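Local coordinates for encapsidation protein (PDB 7JQP) that probably hydrolyses ATP as the ASCE-fold motor ATPase that drives packaging of the phage genome into the viral head, at residues S5-T17 with G29-L41. Residues are numbered along the deposited sequence; the frame is centred on the assembly and turned at random.
Sequences SNEFWTPKRLLET and GVGKTFNVTGEAL. With SO4 (sulfate ion), chain F.
The end of a probable Walker A P-loop in this ASCE ATPase and the start of the helix that follows it, residues 29-41, pack against the N-terminal segment 5-17, whose Trp9 and Pro11 lie against Val30, Lys32, Val36 and Glu39. Trp9 buries more of its surface in this contact than any other residue. A chi1 of 179°, which swings CG away from the Trp9 amide, carries the indole to Lys32 and Val36; the ring also touches Val24 of strand 21-26, and NE1 is hydrogen-bonded to Gln223 OE1. Lys32 CG lies over one indole face, towards the rim, and Pro11 N over the opposite one. Val36 CG2 meets the ring edge in plane, 3.4 Å from Trp9 CZ3. Nearer the loop, Val30 CG1 packs on Trp9 CB at 3.6 Å.

While its aliphatic part covers Trp9, Lys32 sends NZ away to hydrogen bonds with Gly26 O and Asn189 OD1. Its backbone N donates to sulfate O4 at 2.6 Å in a nearly straight bond (167°), and Gly29 N reaches sulfate O1 at 3.1 Å. This sulfate, likely a crystallisation additive, sits where a P-loop would be expected to hold a nucleotide phosphate. One helical turn after Asn35, whose backbone O accepts from Glu39 N, Glu39 presents CB to Pro11 CG at 4.0 Å. The Glu39 chain bends at chi2 (79°) and runs past Leu15 in the opposite direction, with Glu39 CG 3.9 Å from Leu15 CD1.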
ATOM      1  N   SER A   5     -28.997  23.461 -23.144  1.00147.46           N
ATOM      2  CA  SER A   5     -27.995  23.123 -24.150  1.00152.03           C
ATOM      3  C   SER A   5     -26.944  24.224 -24.252  1.00156.48           C
ATOM      4  O   SER A   5     -25.770  24.004 -23.957  1.00150.40           O
ATOM      5  CB  SER A   5     -28.657  22.898 -25.510  1.00146.22           C
ATOM      6  OG  SER A   5     -29.377  24.045 -25.925  1.00144.81           O
ATOM      7  N   ASN A   6     -27.373  25.418 -24.662  1.00163.24           N
ATOM      8  CA  ASN A   6     -26.448  26.538 -24.773  1.00159.03           C
ATOM      9  C   ASN A   6     -25.753  26.846 -23.452  1.00153.95           C
ATOM     10  O   ASN A   6     -24.713  27.514 -23.451  1.00144.18           O
ATOM     11  CB  ASN A   6     -27.189  27.786 -25.256  1.00149.37           C
ATOM     12  CG  ASN A   6     -28.039  28.415 -24.164  1.00147.33           C
ATOM     13  OD1 ASN A   6     -27.541  29.184 -23.342  1.00147.62           O
ATOM     14  ND2 ASN A   6     -29.326  28.088 -24.151  1.00147.60           N
ATOM     15  N   GLU A   7     -26.303  26.371 -22.332  1.00155.17           N
ATOM     16  CA  GLU A   7     -25.759  26.735 -21.030  1.00144.98           C
ATOM     17  C   GLU A   7     -24.323  26.255 -20.861  1.00139.54           C
ATOM     18  O   GLU A   7     -23.505  26.942 -20.236  1.00129.29           O
ATOM     19  CB  GLU A   7     -26.637  26.161 -19.915  1.00142.54           C
ATOM     20  CG  GLU A   7     -27.989  26.836 -19.763  1.00146.13           C
ATOM     21  CD  GLU A   7     -28.828  26.215 -18.661  1.00151.74           C
ATOM     22  OE1 GLU A   7     -28.296  25.369 -17.911  1.00151.55           O
ATOM     23  OE2 GLU A   7     -30.019  26.570 -18.546  1.00143.63           O
ATOM     24  N   PHE A   8     -23.992  25.081 -21.398  1.00142.31           N
ATOM     25  CA  PHE A   8     -22.730  24.449 -21.035  1.00126.31           C
ATOM     26  C   PHE A   8     -21.548  25.080 -21.765  1.00122.66           C
ATOM     27  O   PHE A   8     -21.622  25.408 -22.954  1.00129.41           O
ATOM     28  CB  PHE A   8     -22.756  22.930 -21.278  1.00121.98           C
ATOM     29  CG  PHE A   8     -23.345  22.502 -22.599  1.00129.02           C
ATOM     30  CD1 PHE A   8     -22.752  22.856 -23.800  1.00122.55           C
ATOM     31  CD2 PHE A   8     -24.472  21.697 -22.628  1.00130.16           C
ATOM     32  CE1 PHE A   8     -23.296  22.442 -25.006  1.00123.33           C
ATOM     33  CE2 PHE A   8     -25.016  21.277 -23.826  1.00129.11           C
ATOM     34  CZ  PHE A   8     -24.428  21.649 -25.017  1.00126.57           C
ATOM     35  N   TRP A   9     -20.458  25.253 -21.021  1.00113.86           N
ATOM     36  CA  TRP A   9     -19.230  25.831 -21.543  1.00102.07           C
ATOM     37  C   TRP A   9     -18.592  24.930 -22.593  1.00 90.86           C
ATOM     38  O   TRP A   9     -18.576  23.705 -22.456  1.00 93.63           O
ATOM     39  CB  TRP A   9     -18.254  26.066 -20.389  1.00 88.80           C
ATOM     40  CG  TRP A   9     -16.951  26.626 -20.815  1.00 82.21           C
ATOM     41  CD1 TRP A   9     -16.593  27.939 -20.860  1.00 79.42           C
ATOM     42  CD2 TRP A   9     -15.819  25.882 -21.270  1.00 78.76           C
ATOM     43  NE1 TRP A   9     -15.301  28.060 -21.315  1.00 89.05           N
ATOM     44  CE2 TRP A   9     -14.806  26.809 -21.574  1.00 89.45           C
ATOM     45  CE3 TRP A   9     -15.566  24.519 -21.450  1.00 77.56           C
ATOM     46  CZ2 TRP A   9     -13.558  26.416 -22.049  1.00 92.53           C
ATOM     47  CZ3 TRP A   9     -14.330  24.133 -21.920  1.00 77.70           C
ATOM     48  CH2 TRP A   9     -13.340  25.076 -22.215  1.00 78.76           C
ATOM     49  N   THR A  10     -18.056  25.545 -23.643  1.00 90.78           N
ATOM     50  CA  THR A  10     -17.397  24.825 -24.724  1.00 98.35           C
ATOM     51  C   THR A  10     -16.211  25.633 -25.230  1.00 89.97           C
ATOM     52  O   THR A  10     -16.217  26.868 -25.149  1.00 89.36           O
ATOM     53  CB  THR A  10     -18.371  24.542 -25.880  1.00 83.39           C
ATOM     54  OG1 THR A  10     -17.776  23.620 -26.800  1.00 82.30           O
ATOM     55  CG2 THR A  10     -18.732  25.829 -26.608  1.00 83.47           C
ATOM     56  N   PRO A  11     -15.170  24.959 -25.752  1.00 70.33           N
ATOM     57  CA  PRO A  11     -13.980  25.688 -26.213  1.00 66.09           C
ATOM     58  C   PRO A  11     -14.008  26.121 -27.670  1.00 77.40           C
ATOM     59  O   PRO A  11     -12.956  26.434 -28.237  1.00 78.08           O
ATOM     60  CB  PRO A  11     -12.856  24.671 -25.971  1.00 67.59           C
ATOM     61  CG  PRO A  11     -13.521  23.362 -26.303  1.00 69.15           C
ATOM     62  CD  PRO A  11     -14.970  23.496 -25.827  1.00 70.31           C
ATOM     63  N   LYS A  12     -15.184  26.153 -28.293  1.00 80.28           N
ATOM     64  CA  LYS A  12     -15.254  26.559 -29.695  1.00 75.43           C
ATOM     65  C   LYS A  12     -14.769  27.992 -29.875  1.00 68.70           C
ATOM     66  O   LYS A  12     -13.979  28.288 -30.778  1.00 67.29           O
ATOM     67  CB  LYS A  12     -16.680  26.405 -30.217  1.00 78.55           C
ATOM     68  CG  LYS A  12     -16.878  25.248 -31.180  1.00 77.69           C
ATOM     69  CD  LYS A  12     -18.348  25.104 -31.576  1.00 75.98           C
ATOM     70  CE  LYS A  12     -18.906  26.392 -32.174  1.00 78.31           C
ATOM     71  NZ  LYS A  12     -20.354  26.281 -32.520  1.00 60.72           N
ATOM     72  N   ARG A  13     -15.251  28.907 -29.030  1.00 72.95           N
ATOM     73  CA  ARG A  13     -14.818  30.298 -29.114  1.00 76.30           C
ATOM     74  C   ARG A  13     -13.315  30.418 -28.889  1.00 80.60           C
ATOM     75  O   ARG A  13     -12.633  31.190 -29.574  1.00 76.29           O
ATOM     76  CB  ARG A  13     -15.584  31.148 -28.100  1.00 77.95           C
ATOM     77  N   LEU A  14     -12.784  29.665 -27.924  1.00 83.05           N
ATOM     78  CA  LEU A  14     -11.363  29.743 -27.609  1.00 68.41           C
ATOM     79  C   LEU A  14     -10.504  29.229 -28.759  1.00 73.83           C
ATOM     80  O   LEU A  14      -9.431  29.779 -29.033  1.00 68.20           O
ATOM     81  CB  LEU A  14     -11.077  28.945 -26.335  1.00 64.45           C
ATOM     82  CG  LEU A  14     -11.556  29.561 -25.020  1.00 75.11           C
ATOM     83  CD1 LEU A  14     -13.042  29.305 -24.793  1.00 89.54           C
ATOM     84  CD2 LEU A  14     -10.730  29.035 -23.855  1.00 68.54           C
ATOM     85  N   LEU A  15     -10.955  28.169 -29.437  1.00 76.99           N
ATOM     86  CA  LEU A  15     -10.167  27.576 -30.512  1.00 72.62           C
ATOM     87  C   LEU A  15     -10.047  28.500 -31.717  1.00 75.83           C
ATOM     88  O   LEU A  15      -9.024  28.474 -32.411  1.00 75.92           O
ATOM     89  CB  LEU A  15     -10.780  26.239 -30.913  1.00 73.62           C
ATOM     90  CG  LEU A  15     -10.655  25.165 -29.829  1.00 63.46           C
ATOM     91  CD1 LEU A  15     -11.704  24.082 -30.015  1.00 73.78           C
ATOM     92  CD2 LEU A  15      -9.256  24.561 -29.824  1.00 53.63           C
ATOM     93  N   GLU A  16     -11.073  29.311 -31.990  1.00 68.60           N
ATOM     94  CA  GLU A  16     -10.998  30.229 -33.121  1.00 77.03           C
ATOM     95  C   GLU A  16      -9.856  31.226 -32.960  1.00 89.43           C
ATOM     96  O   GLU A  16      -9.242  31.630 -33.953  1.00 86.79           O
ATOM     97  CB  GLU A  16     -12.326  30.968 -33.284  1.00 72.08           C
ATOM     98  CG  GLU A  16     -13.452  30.105 -33.825  1.00 70.78           C
ATOM     99  CD  GLU A  16     -14.815  30.754 -33.671  1.00 68.70           C
ATOM    100  OE1 GLU A  16     -14.906  31.800 -32.990  1.00 75.46           O
ATOM    101  OE2 GLU A  16     -15.796  30.217 -34.225  1.00 62.32           O
ATOM    102  N   THR A  17      -9.558  31.630 -31.726  1.00 85.99           N
ATOM    103  CA  THR A  17      -8.492  32.589 -31.488  1.00 75.09           C
ATOM    104  C   THR A  17      -7.135  31.971 -31.829  1.00 76.25           C
ATOM    105  O   THR A  17      -6.948  30.751 -31.807  1.00 83.53           O
ATOM    106  CB  THR A  17      -8.494  33.057 -30.031  1.00 82.70           C
ATOM    107  OG1 THR A  17      -7.881  32.060 -29.202  1.00 68.21           O
ATOM    108  CG2 THR A  17      -9.918  33.319 -29.545  1.00 81.31           C
ATOM    109  N   GLY A  29     -18.850  21.785 -12.256  1.00 80.42           N
ATOM    110  CA  GLY A  29     -20.015  21.042 -12.685  1.00 85.52           C
ATOM    111  C   GLY A  29     -20.523  21.404 -14.059  1.00 79.97           C
ATOM    112  O   GLY A  29     -21.624  20.989 -14.429  1.00 83.37           O
ATOM    113  N   VAL A  30     -19.752  22.171 -14.827  1.00 75.16           N
ATOM    114  CA  VAL A  30     -20.123  22.553 -16.185  1.00 80.91           C
ATOM    115  C   VAL A  30     -19.499  21.627 -17.223  1.00 80.21           C
ATOM    116  O   VAL A  30     -19.645  21.859 -18.427  1.00 68.78           O
ATOM    117  CB  VAL A  30     -19.743  24.020 -16.450  1.00 79.26           C
ATOM    118  CG1 VAL A  30     -20.182  24.460 -17.833  1.00 89.81           C
ATOM    119  CG2 VAL A  30     -20.364  24.929 -15.390  1.00 84.61           C
ATOM    120  N   GLY A  31     -18.822  20.572 -16.784  1.00 87.67           N
ATOM    121  CA  GLY A  31     -18.193  19.647 -17.701  1.00 76.84           C
ATOM    122  C   GLY A  31     -17.149  20.295 -18.584  1.00 57.27           C
ATOM    123  O   GLY A  31     -17.204  20.163 -19.809  1.00 47.42           O
ATOM    124  N   LYS A  32     -16.200  21.016 -17.979  1.00 59.43           N
ATOM    125  CA  LYS A  32     -15.100  21.581 -18.757  1.00 51.51           C
ATOM    126  C   LYS A  32     -14.269  20.469 -19.384  1.00 43.40           C
ATOM    127  O   LYS A  32     -13.937  20.515 -20.573  1.00 49.80           O
ATOM    128  CB  LYS A  32     -14.227  22.473 -17.868  1.00 53.44           C
ATOM    129  CG  LYS A  32     -14.895  23.769 -17.453  1.00 59.04           C
ATOM    130  CD  LYS A  32     -14.122  24.526 -16.369  1.00 51.40           C
ATOM    131  CE  LYS A  32     -13.882  23.645 -15.145  1.00 62.81           C
ATOM    132  NZ  LYS A  32     -13.416  24.403 -13.952  1.00 71.00           N
ATOM    133  N   THR A  33     -13.930  19.452 -18.592  1.00 40.14           N
ATOM    134  CA  THR A  33     -13.213  18.304 -19.134  1.00 34.43           C
ATOM    135  C   THR A  33     -14.066  17.580 -20.166  1.00 48.73           C
ATOM    136  O   THR A  33     -13.569  17.170 -21.222  1.00 44.22           O
ATOM    137  CB  THR A  33     -12.816  17.357 -18.003  1.00 32.05           C
ATOM    138  OG1 THR A  33     -12.228  18.105 -16.932  1.00 51.85           O
ATOM    139  CG2 THR A  33     -11.826  16.318 -18.500  1.00 40.17           C
ATOM    140  N   PHE A  34     -15.360  17.426 -19.875  1.00 52.59           N
ATOM    141  CA  PHE A  34     -16.277  16.770 -20.802  1.00 44.55           C
ATOM    142  C   PHE A  34     -16.303  17.475 -22.151  1.00 58.07           C
ATOM    143  O   PHE A  34     -16.103  16.846 -23.196  1.00 57.99           O
ATOM    144  CB  PHE A  34     -17.672  16.733 -20.169  1.00 47.38           C
ATOM    145  CG  PHE A  34     -18.759  16.265 -21.091  1.00 53.61           C
ATOM    146  CD1 PHE A  34     -19.504  17.186 -21.811  1.00 58.35           C
ATOM    147  CD2 PHE A  34     -19.054  14.919 -21.230  1.00 52.28           C
ATOM    148  CE1 PHE A  34     -20.508  16.777 -22.660  1.00 61.91           C
ATOM    149  CE2 PHE A  34     -20.062  14.503 -22.080  1.00 60.87           C
ATOM    150  CZ  PHE A  34     -20.791  15.434 -22.795  1.00 62.12           C
ATOM    151  N   ASN A  35     -16.537  18.788 -22.148  1.00 61.05           N
ATOM    152  CA  ASN A  35     -16.656  19.513 -23.408  1.00 53.13           C
ATOM    153  C   ASN A  35     -15.319  19.612 -24.136  1.00 52.64           C
ATOM    154  O   ASN A  35     -15.269  19.485 -25.364  1.00 49.78           O
ATOM    155  CB  ASN A  35     -17.242  20.900 -23.149  1.00 53.80           C
ATOM    156  CG  ASN A  35     -18.699  20.843 -22.727  1.00 65.66           C
ATOM    157  OD1 ASN A  35     -19.076  21.353 -21.673  1.00 76.45           O
ATOM    158  ND2 ASN A  35     -19.525  20.208 -23.550  1.00 67.15           N
ATOM    159  N   VAL A  36     -14.222  19.830 -23.405  1.00 55.08           N
ATOM    160  CA  VAL A  36     -12.918  19.918 -24.061  1.00 45.10           C
ATOM    161  C   VAL A  36     -12.566  18.593 -24.723  1.00 45.99           C
ATOM    162  O   VAL A  36     -12.080  18.557 -25.860  1.00 44.51           O
ATOM    163  CB  VAL A  36     -11.833  20.338 -23.053  1.00 40.67           C
ATOM    164  CG1 VAL A  36     -10.450  20.193 -23.680  1.00 38.81           C
ATOM    165  CG2 VAL A  36     -12.060  21.761 -22.589  1.00 35.71           C
ATOM    166  N   THR A  37     -12.800  17.485 -24.018  1.00 48.88           N
ATOM    167  CA  THR A  37     -12.522  16.168 -24.583  1.00 37.09           C
ATOM    168  C   THR A  37     -13.454  15.869 -25.749  1.00 43.63           C
ATOM    169  O   THR A  37     -13.044  15.218 -26.716  1.00 48.22           O
ATOM    170  CB  THR A  37     -12.637  15.100 -23.492  1.00 31.16           C
ATOM    171  OG1 THR A  37     -12.042  15.586 -22.280  1.00 39.50           O
ATOM    172  CG2 THR A  37     -11.946  13.814 -23.906  1.00 38.00           C
ATOM    173  N   GLY A  38     -14.703  16.331 -25.677  1.00 50.29           N
ATOM    174  CA  GLY A  38     -15.648  16.058 -26.749  1.00 54.95           C
ATOM    175  C   GLY A  38     -15.317  16.782 -28.040  1.00 51.43           C
ATOM    176  O   GLY A  38     -15.376  16.192 -29.122  1.00 54.60           O
ATOM    177  N   GLU A  39     -14.961  18.068 -27.946  1.00 58.10           N
ATOM    178  CA  GLU A  39     -14.618  18.830 -29.143  1.00 57.29           C
ATOM    179  C   GLU A  39     -13.377  18.264 -29.814  1.00 50.37           C
ATOM    180  O   GLU A  39     -13.262  18.289 -31.046  1.00 58.87           O
ATOM    181  CB  GLU A  39     -14.402  20.302 -28.790  1.00 58.00           C
ATOM    182  CG  GLU A  39     -14.349  21.252 -29.984  1.00 80.67           C
ATOM    183  CD  GLU A  39     -15.721  21.594 -30.534  1.00 87.25           C
ATOM    184  OE1 GLU A  39     -16.641  21.849 -29.726  1.00 73.91           O
ATOM    185  OE2 GLU A  39     -15.878  21.619 -31.775  1.00 71.16           O
ATOM    186  N   ALA A  40     -12.439  17.747 -29.017  1.00 39.94           N
ATOM    187  CA  ALA A  40     -11.216  17.179 -29.565  1.00 37.81           C
ATOM    188  C   ALA A  40     -11.484  15.885 -30.322  1.00 41.45           C
ATOM    189  O   ALA A  40     -10.725  15.541 -31.234  1.00 45.76           O
ATOM    190  CB  ALA A  40     -10.211  16.933 -28.438  1.00 47.04           C
ATOM    191  N   LEU A  41     -12.554  15.165 -29.968  1.00 45.85           N
ATOM    192  CA  LEU A  41     -12.775  13.824 -30.504  1.00 49.82           C
ATOM    193  C   LEU A  41     -12.571  13.781 -32.015  1.00 46.62           C
ATOM    194  O   LEU A  41     -11.935  12.862 -32.544  1.00 48.39           O
ATOM    195  CB  LEU A  41     -14.177  13.326 -30.151  1.00 47.12           C
ATOM    196  CG  LEU A  41     -14.462  12.953 -28.699  1.00 41.99           C
ATOM    197  CD1 LEU A  41     -15.863  12.359 -28.582  1.00 52.71           C
ATOM    198  CD2 LEU A  41     -13.428  11.983 -28.158  1.00 36.61           C
TER
HETATM  199  S   SO4 F 500     -16.089  19.962 -14.568  0.90 93.49           S
HETATM  200  O1  SO4 F 500     -16.339  20.224 -13.152  0.90 80.31           O
HETATM  201  O2  SO4 F 500     -14.659  19.750 -14.780  0.90 77.48           O
HETATM  202  O3  SO4 F 500     -16.821  18.769 -14.980  0.90 86.15           O
HETATM  203  O4  SO4 F 500     -16.533  21.104 -15.361  0.90 72.44           O